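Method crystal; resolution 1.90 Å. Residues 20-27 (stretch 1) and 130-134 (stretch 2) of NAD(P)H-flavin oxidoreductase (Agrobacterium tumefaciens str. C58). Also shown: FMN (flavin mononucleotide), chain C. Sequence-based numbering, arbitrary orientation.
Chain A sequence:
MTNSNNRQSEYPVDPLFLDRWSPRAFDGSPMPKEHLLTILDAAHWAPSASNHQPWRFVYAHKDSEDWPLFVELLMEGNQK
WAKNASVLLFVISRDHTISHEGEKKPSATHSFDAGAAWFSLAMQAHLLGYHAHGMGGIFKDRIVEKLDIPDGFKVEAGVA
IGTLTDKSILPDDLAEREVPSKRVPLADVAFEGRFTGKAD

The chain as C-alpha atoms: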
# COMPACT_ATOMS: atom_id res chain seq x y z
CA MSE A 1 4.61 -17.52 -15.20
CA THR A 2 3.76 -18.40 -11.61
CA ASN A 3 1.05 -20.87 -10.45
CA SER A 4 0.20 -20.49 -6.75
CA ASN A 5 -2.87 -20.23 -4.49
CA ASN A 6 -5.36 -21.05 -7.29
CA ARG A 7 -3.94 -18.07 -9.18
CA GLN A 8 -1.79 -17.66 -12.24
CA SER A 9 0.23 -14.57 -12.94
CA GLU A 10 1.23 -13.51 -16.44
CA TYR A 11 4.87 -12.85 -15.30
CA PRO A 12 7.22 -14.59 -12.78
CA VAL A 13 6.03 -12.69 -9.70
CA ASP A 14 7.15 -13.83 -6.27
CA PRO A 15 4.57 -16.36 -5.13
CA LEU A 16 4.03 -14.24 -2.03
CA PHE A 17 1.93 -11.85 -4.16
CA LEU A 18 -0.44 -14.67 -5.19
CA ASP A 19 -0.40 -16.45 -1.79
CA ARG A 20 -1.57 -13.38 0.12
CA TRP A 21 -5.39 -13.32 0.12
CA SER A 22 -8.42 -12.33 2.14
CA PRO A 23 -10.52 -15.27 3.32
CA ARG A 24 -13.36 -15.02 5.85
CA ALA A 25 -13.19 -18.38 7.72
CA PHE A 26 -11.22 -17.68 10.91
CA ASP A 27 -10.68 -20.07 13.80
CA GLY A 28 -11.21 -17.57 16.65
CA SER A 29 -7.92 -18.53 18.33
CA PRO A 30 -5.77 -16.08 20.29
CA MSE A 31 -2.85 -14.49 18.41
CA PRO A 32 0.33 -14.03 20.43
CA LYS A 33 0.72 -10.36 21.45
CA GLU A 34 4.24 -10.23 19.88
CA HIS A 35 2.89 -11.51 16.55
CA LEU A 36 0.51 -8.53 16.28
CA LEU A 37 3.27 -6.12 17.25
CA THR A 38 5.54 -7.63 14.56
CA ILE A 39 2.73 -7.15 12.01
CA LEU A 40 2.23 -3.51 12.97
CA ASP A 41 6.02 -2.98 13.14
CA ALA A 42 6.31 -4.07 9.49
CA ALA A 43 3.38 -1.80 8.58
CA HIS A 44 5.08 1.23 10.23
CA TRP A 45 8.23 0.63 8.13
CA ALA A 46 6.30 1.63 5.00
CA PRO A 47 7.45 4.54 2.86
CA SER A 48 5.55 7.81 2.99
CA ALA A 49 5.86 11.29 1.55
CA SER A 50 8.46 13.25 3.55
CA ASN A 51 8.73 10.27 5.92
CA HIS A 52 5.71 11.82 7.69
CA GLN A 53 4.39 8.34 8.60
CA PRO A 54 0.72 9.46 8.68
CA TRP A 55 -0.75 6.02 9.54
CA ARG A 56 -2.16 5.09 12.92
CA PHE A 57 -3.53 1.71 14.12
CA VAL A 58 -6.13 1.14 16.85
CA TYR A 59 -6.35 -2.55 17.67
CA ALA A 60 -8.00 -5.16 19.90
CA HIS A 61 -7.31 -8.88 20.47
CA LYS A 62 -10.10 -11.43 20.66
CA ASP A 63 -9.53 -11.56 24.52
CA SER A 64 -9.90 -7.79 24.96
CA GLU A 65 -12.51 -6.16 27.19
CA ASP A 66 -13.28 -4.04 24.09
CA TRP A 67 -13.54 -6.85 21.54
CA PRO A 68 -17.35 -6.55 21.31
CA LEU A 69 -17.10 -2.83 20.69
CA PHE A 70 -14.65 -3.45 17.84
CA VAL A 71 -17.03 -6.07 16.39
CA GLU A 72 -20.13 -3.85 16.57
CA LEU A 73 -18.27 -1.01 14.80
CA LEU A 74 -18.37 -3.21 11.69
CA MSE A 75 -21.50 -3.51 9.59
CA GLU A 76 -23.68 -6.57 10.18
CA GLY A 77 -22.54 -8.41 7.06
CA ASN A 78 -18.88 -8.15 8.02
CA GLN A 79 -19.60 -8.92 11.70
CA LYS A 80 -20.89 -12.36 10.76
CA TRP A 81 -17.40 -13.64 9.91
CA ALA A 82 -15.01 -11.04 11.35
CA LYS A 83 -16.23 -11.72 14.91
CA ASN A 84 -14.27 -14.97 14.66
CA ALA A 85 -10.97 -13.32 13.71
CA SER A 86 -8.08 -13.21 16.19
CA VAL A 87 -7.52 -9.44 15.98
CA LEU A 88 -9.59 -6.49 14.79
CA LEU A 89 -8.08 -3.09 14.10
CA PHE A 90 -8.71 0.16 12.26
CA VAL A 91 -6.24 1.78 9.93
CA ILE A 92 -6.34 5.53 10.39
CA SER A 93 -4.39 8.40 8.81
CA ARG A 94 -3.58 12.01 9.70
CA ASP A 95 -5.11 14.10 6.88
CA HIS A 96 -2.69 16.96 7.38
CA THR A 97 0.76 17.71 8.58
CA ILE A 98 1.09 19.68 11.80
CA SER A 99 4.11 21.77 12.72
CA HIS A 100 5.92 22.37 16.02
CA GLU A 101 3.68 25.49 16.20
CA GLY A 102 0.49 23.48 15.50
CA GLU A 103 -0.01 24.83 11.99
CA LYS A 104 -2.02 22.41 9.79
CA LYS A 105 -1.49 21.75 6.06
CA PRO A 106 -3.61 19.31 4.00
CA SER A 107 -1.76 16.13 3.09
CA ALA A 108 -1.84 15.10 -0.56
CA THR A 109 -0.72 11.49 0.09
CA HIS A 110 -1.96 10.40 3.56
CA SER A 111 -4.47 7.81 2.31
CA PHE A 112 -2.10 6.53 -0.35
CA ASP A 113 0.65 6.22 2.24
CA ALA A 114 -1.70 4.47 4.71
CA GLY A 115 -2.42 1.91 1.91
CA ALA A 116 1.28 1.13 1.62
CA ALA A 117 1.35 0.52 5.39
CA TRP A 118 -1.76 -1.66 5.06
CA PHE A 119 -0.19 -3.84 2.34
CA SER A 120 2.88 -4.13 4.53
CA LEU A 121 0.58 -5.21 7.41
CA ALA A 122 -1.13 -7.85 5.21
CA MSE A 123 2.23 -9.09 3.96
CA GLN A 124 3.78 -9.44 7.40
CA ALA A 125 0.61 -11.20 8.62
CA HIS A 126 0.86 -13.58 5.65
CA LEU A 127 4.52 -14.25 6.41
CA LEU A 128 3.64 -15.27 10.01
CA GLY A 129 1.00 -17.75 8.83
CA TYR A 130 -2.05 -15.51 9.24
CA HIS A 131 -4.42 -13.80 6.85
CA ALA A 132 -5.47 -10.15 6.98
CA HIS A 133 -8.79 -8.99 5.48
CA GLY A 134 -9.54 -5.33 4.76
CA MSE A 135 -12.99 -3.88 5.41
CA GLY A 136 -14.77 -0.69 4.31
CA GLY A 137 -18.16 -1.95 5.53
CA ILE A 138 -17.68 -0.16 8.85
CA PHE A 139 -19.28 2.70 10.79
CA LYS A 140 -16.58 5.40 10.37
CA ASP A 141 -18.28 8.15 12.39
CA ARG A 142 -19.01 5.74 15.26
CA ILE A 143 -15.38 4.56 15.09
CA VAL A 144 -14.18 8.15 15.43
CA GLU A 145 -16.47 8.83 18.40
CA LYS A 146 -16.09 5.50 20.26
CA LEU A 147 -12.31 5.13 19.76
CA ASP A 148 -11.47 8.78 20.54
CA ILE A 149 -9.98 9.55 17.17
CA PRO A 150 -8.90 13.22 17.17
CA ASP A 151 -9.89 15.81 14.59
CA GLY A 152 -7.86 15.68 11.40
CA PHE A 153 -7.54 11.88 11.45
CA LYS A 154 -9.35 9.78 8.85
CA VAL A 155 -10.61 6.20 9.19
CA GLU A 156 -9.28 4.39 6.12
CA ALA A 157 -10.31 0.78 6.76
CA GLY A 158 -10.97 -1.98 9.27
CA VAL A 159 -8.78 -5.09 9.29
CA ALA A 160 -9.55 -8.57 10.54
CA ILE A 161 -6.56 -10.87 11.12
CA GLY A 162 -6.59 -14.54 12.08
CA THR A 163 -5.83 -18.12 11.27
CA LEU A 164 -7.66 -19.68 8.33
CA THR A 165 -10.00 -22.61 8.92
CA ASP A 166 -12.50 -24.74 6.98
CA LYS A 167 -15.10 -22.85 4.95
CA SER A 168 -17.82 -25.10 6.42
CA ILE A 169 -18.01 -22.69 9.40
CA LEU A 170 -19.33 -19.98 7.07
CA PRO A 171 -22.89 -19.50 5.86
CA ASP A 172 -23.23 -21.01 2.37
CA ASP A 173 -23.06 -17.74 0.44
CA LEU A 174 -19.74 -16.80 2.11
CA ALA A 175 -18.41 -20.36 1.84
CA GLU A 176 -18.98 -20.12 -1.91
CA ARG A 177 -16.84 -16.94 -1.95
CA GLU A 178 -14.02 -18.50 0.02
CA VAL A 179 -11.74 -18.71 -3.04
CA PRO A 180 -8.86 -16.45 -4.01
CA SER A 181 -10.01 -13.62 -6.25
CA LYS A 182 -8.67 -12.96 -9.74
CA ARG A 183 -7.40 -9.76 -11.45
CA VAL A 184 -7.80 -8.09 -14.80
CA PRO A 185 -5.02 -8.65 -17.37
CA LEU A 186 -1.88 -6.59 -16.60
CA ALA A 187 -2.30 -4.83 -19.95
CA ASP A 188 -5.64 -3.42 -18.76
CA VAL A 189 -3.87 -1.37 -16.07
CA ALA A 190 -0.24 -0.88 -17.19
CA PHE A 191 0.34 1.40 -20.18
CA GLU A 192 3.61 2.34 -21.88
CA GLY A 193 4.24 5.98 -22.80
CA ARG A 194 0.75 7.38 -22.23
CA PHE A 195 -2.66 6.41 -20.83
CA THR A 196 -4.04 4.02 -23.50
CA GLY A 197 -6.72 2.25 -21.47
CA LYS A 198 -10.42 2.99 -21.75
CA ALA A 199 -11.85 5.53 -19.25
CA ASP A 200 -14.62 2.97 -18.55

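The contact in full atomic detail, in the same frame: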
# COMPACT_ATOMS: atom_id res chain seq x y z
N ARG A 20 -0.82 -14.29 -0.76
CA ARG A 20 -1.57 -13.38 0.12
C ARG A 20 -3.01 -13.23 -0.38
O ARG A 20 -3.22 -12.84 -1.52
CB ARG A 20 -0.94 -12.00 0.17
CG ARG A 20 -1.68 -11.00 1.05
CD ARG A 20 -1.72 -9.64 0.46
NE ARG A 20 -2.29 -9.58 -0.88
CZ ARG A 20 -3.58 -9.65 -1.18
NH1 ARG A 20 -4.49 -9.83 -0.24
NH2 ARG A 20 -3.95 -9.58 -2.45
N TRP A 21 -3.98 -13.49 0.49
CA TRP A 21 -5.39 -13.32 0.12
C TRP A 21 -6.26 -13.09 1.33
O TRP A 21 -5.77 -13.10 2.45
CB TRP A 21 -5.91 -14.49 -0.72
CG TRP A 21 -6.15 -15.78 -0.02
CD1 TRP A 21 -5.21 -16.58 0.55
CD2 TRP A 21 -7.39 -16.47 0.10
NE1 TRP A 21 -5.79 -17.72 1.04
CE2 TRP A 21 -7.13 -17.68 0.78
CE3 TRP A 21 -8.70 -16.19 -0.30
CZ2 TRP A 21 -8.12 -18.60 1.05
CZ3 TRP A 21 -9.69 -17.10 -0.02
CH2 TRP A 21 -9.40 -18.29 0.66
N SER A 22 -7.54 -12.83 1.09
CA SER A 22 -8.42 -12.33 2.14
C SER A 22 -9.63 -13.26 2.31
O SER A 22 -10.72 -12.98 1.85
CB SER A 22 -8.81 -10.88 1.83
OG SER A 22 -7.63 -10.08 1.66
N PRO A 23 -9.42 -14.39 3.01
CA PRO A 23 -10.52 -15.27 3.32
C PRO A 23 -11.36 -14.72 4.47
O PRO A 23 -11.01 -13.70 5.06
CB PRO A 23 -9.83 -16.56 3.75
CG PRO A 23 -8.57 -16.08 4.40
CD PRO A 23 -8.15 -14.90 3.55
N ARG A 24 -12.44 -15.42 4.78
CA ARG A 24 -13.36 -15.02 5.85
C ARG A 24 -13.52 -16.07 6.95
O ARG A 24 -14.09 -15.76 7.99
CB ARG A 24 -14.75 -14.70 5.26
CG ARG A 24 -14.74 -13.48 4.37
CD ARG A 24 -16.07 -13.14 3.80
NE ARG A 24 -15.90 -11.99 2.93
CZ ARG A 24 -15.52 -12.05 1.65
NH1 ARG A 24 -15.34 -13.22 1.06
NH2 ARG A 24 -15.34 -10.93 0.96
N ALA A 25 -13.03 -17.30 6.72
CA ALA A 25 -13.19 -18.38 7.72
C ALA A 25 -12.02 -18.37 8.70
O ALA A 25 -10.95 -18.87 8.38
CB ALA A 25 -13.33 -19.73 7.06
N PHE A 26 -12.25 -17.81 9.89
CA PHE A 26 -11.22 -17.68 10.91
C PHE A 26 -11.55 -18.56 12.10
O PHE A 26 -12.73 -18.80 12.42
CB PHE A 26 -11.03 -16.22 11.33
CG PHE A 26 -10.44 -15.37 10.26
CD1 PHE A 26 -9.15 -15.59 9.80
CD2 PHE A 26 -11.19 -14.36 9.67
CE1 PHE A 26 -8.61 -14.80 8.79
CE2 PHE A 26 -10.66 -13.58 8.66
CZ PHE A 26 -9.36 -13.79 8.23
N ASP A 27 -10.50 -19.06 12.76
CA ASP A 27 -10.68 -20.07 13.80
C ASP A 27 -10.93 -19.52 15.21
O ASP A 27 -11.17 -20.29 16.13
CB ASP A 27 -9.51 -21.07 13.79
CG ASP A 27 -8.21 -20.53 14.39
OD1 ASP A 27 -8.09 -19.33 14.74
OD2 ASP A 27 -7.27 -21.35 14.50
N TYR A 130 -0.69 -16.04 9.06
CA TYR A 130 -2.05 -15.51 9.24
C TYR A 130 -2.59 -14.98 7.93
O TYR A 130 -1.88 -14.97 6.93
CB TYR A 130 -2.05 -14.39 10.28
CG TYR A 130 -1.50 -14.83 11.61
CD1 TYR A 130 -2.19 -15.73 12.39
CD2 TYR A 130 -0.28 -14.36 12.08
CE1 TYR A 130 -1.69 -16.15 13.61
CE2 TYR A 130 0.23 -14.77 13.29
CZ TYR A 130 -0.47 -15.67 14.04
OH TYR A 130 0.01 -16.08 15.25
N HIS A 131 -3.84 -14.56 7.94
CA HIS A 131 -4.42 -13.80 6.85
C HIS A 131 -5.08 -12.55 7.37
O HIS A 131 -5.80 -12.59 8.39
CB HIS A 131 -5.45 -14.65 6.08
CG HIS A 131 -4.85 -15.85 5.41
ND1 HIS A 131 -4.55 -17.01 6.09
CD2 HIS A 131 -4.43 -16.05 4.14
CE1 HIS A 131 -4.00 -17.88 5.27
NE2 HIS A 131 -3.92 -17.33 4.07
N ALA A 132 -4.85 -11.44 6.67
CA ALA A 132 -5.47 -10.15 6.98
C ALA A 132 -6.58 -9.89 5.95
O ALA A 132 -6.47 -10.34 4.82
CB ALA A 132 -4.48 -9.04 6.95
N HIS A 133 -7.64 -9.22 6.36
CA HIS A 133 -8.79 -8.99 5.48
C HIS A 133 -9.28 -7.56 5.71
O HIS A 133 -9.72 -7.21 6.81
CB HIS A 133 -9.88 -10.01 5.77
CG HIS A 133 -10.95 -10.10 4.73
ND1 HIS A 133 -11.54 -9.00 4.14
CD2 HIS A 133 -11.59 -11.18 4.23
CE1 HIS A 133 -12.49 -9.40 3.31
NE2 HIS A 133 -12.53 -10.72 3.34
N GLY A 134 -9.16 -6.73 4.68
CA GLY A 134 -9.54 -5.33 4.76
C GLY A 134 -11.04 -5.18 4.73
O GLY A 134 -11.74 -5.99 4.12
N1 FMN C . -14.17 -7.59 2.05
C2 FMN C . -15.40 -7.79 2.69
O2 FMN C . -15.87 -8.93 2.77
N3 FMN C . -16.09 -6.72 3.22
C4 FMN C . -15.61 -5.44 3.15
O4 FMN C . -16.15 -4.55 3.83
C4A FMN C . -14.37 -5.25 2.51
N5 FMN C . -13.84 -3.97 2.41
C5A FMN C . -12.59 -3.81 1.84
C6 FMN C . -12.04 -2.53 1.78
C7 FMN C . -10.80 -2.33 1.23
C7M FMN C . -10.10 -1.07 1.67
C8 FMN C . -10.07 -3.40 0.70
C8M FMN C . -8.56 -3.33 0.61
C9 FMN C . -10.61 -4.68 0.75
C9A FMN C . -11.88 -4.88 1.30
N10 FMN C . -12.43 -6.15 1.34
C10 FMN C . -13.66 -6.33 1.96
C1' FMN C . -11.75 -7.32 0.69
C2' FMN C . -11.57 -7.21 -0.82
O2' FMN C . -12.76 -7.54 -1.53
C3' FMN C . -10.40 -8.07 -1.27
O3' FMN C . -9.19 -7.57 -0.71
C4' FMN C . -10.32 -8.14 -2.79
O4' FMN C . -11.45 -8.81 -3.32
C5' FMN C . -9.05 -8.83 -3.30
O5' FMN C . -8.98 -10.17 -2.83
P FMN C . -7.70 -10.69 -2.00
O1P FMN C . -6.54 -10.74 -2.98
O2P FMN C . -7.38 -9.70 -0.89
O3P FMN C . -8.08 -12.04 -1.44
O HOH W 1 -4.58 -10.26 2.66
O HOH W 2 -4.29 -20.03 2.15
O HOH W 3 -8.21 -7.55 2.10

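A loop that follows a helix lies against a strand more than a hundred residues later in the chain, and no direct hydrogen bond joins the two. Residues 20-27 have no regular secondary structure, while 131-134 are extended; the backbones come nearest where the CA atoms of Ser22 and His133 lie 4.7 Å apart. Instead of backbone pairing, the contact uses side-chain packing, three waters and a shared ligand, FMN.

Arg20, the first residue to leave helical geometry, does not contact the strand itself; it reaches it through water 1. Its guanidinium serves the phosphate, with Arg20 NH1 donating to FMN O2P at 3.0 Å and Arg20 NH2 to FMN O1P at 2.9 Å, a pairing of positive group and anion. Arg20 NH1 also donates to water 1 at 2.9 Å, and that water donates to Ala132 O at 2.9 Å and, weakly, to Trp21 O at 3.1 Å. The two carbonyls, Trp21 O and Ala132 O, stand 3.7 Å apart and cannot bond to each other, since both are acceptors; the water supplies the missing donors.

Trp21 starts sideways, but its indole ends closer to the strand. Its five-membered ring meets the His131 ring obliquely, centroids 4.9 Å apart and planes at 77°. Trp21 NE1 donates to water 2 at 3.0 Å, which in turn makes a weak hydrogen bond with His131 NE2 at 3.3 Å.

Ser22 works in several ways. Its CB points toward the strand, and Ser22 CB sits over the face of the His133 ring, 3.8 Å from the centroid and 16° off the normal, a CH-pi contact. The polar end is used as well: Ser22 OG donates to FMN O2P at 2.6 Å and accepts from water 3 at 2.6 Å, and water 3 accepts from Gly134 N at 2.9 Å. The backbone joins in, with Ser22 N donating to FMN O3P at 2.7 Å. One residue thus links loop, strand and cofactor.

Pro23 directs its CB away, yet its ring still packs on His131, with Pro23 CD 3.7 Å from His131 CB. Its carbonyl oxygen is buried by the contact without a polar partner in the model.

Arg24 again begins sideways and reaches in. Arg24 NE and Arg24 NH2 donate to FMN O2, at 3.1 and 2.7 Å, so the guanidinium meets this acceptor near its own plane. That leaves a face for His133, whose NE2 lies 3.6 Å from Arg24 NE. The imidazole is anchored from its other nitrogen, His133 ND1 donating to Gly134 O at 3.0 Å.

After Ala25, which is out of reach, Phe26 closes the contact: Phe26 CE1 comes 3.6 Å from His131 O and 4.2 Å from His131 CB. His131 and His133 point toward the loop and Ala132 between them points away, the alternation of an extended strand. Two histidines provide most of the strand's packing surface, while waters and FMN satisfy much of the polar chemistry.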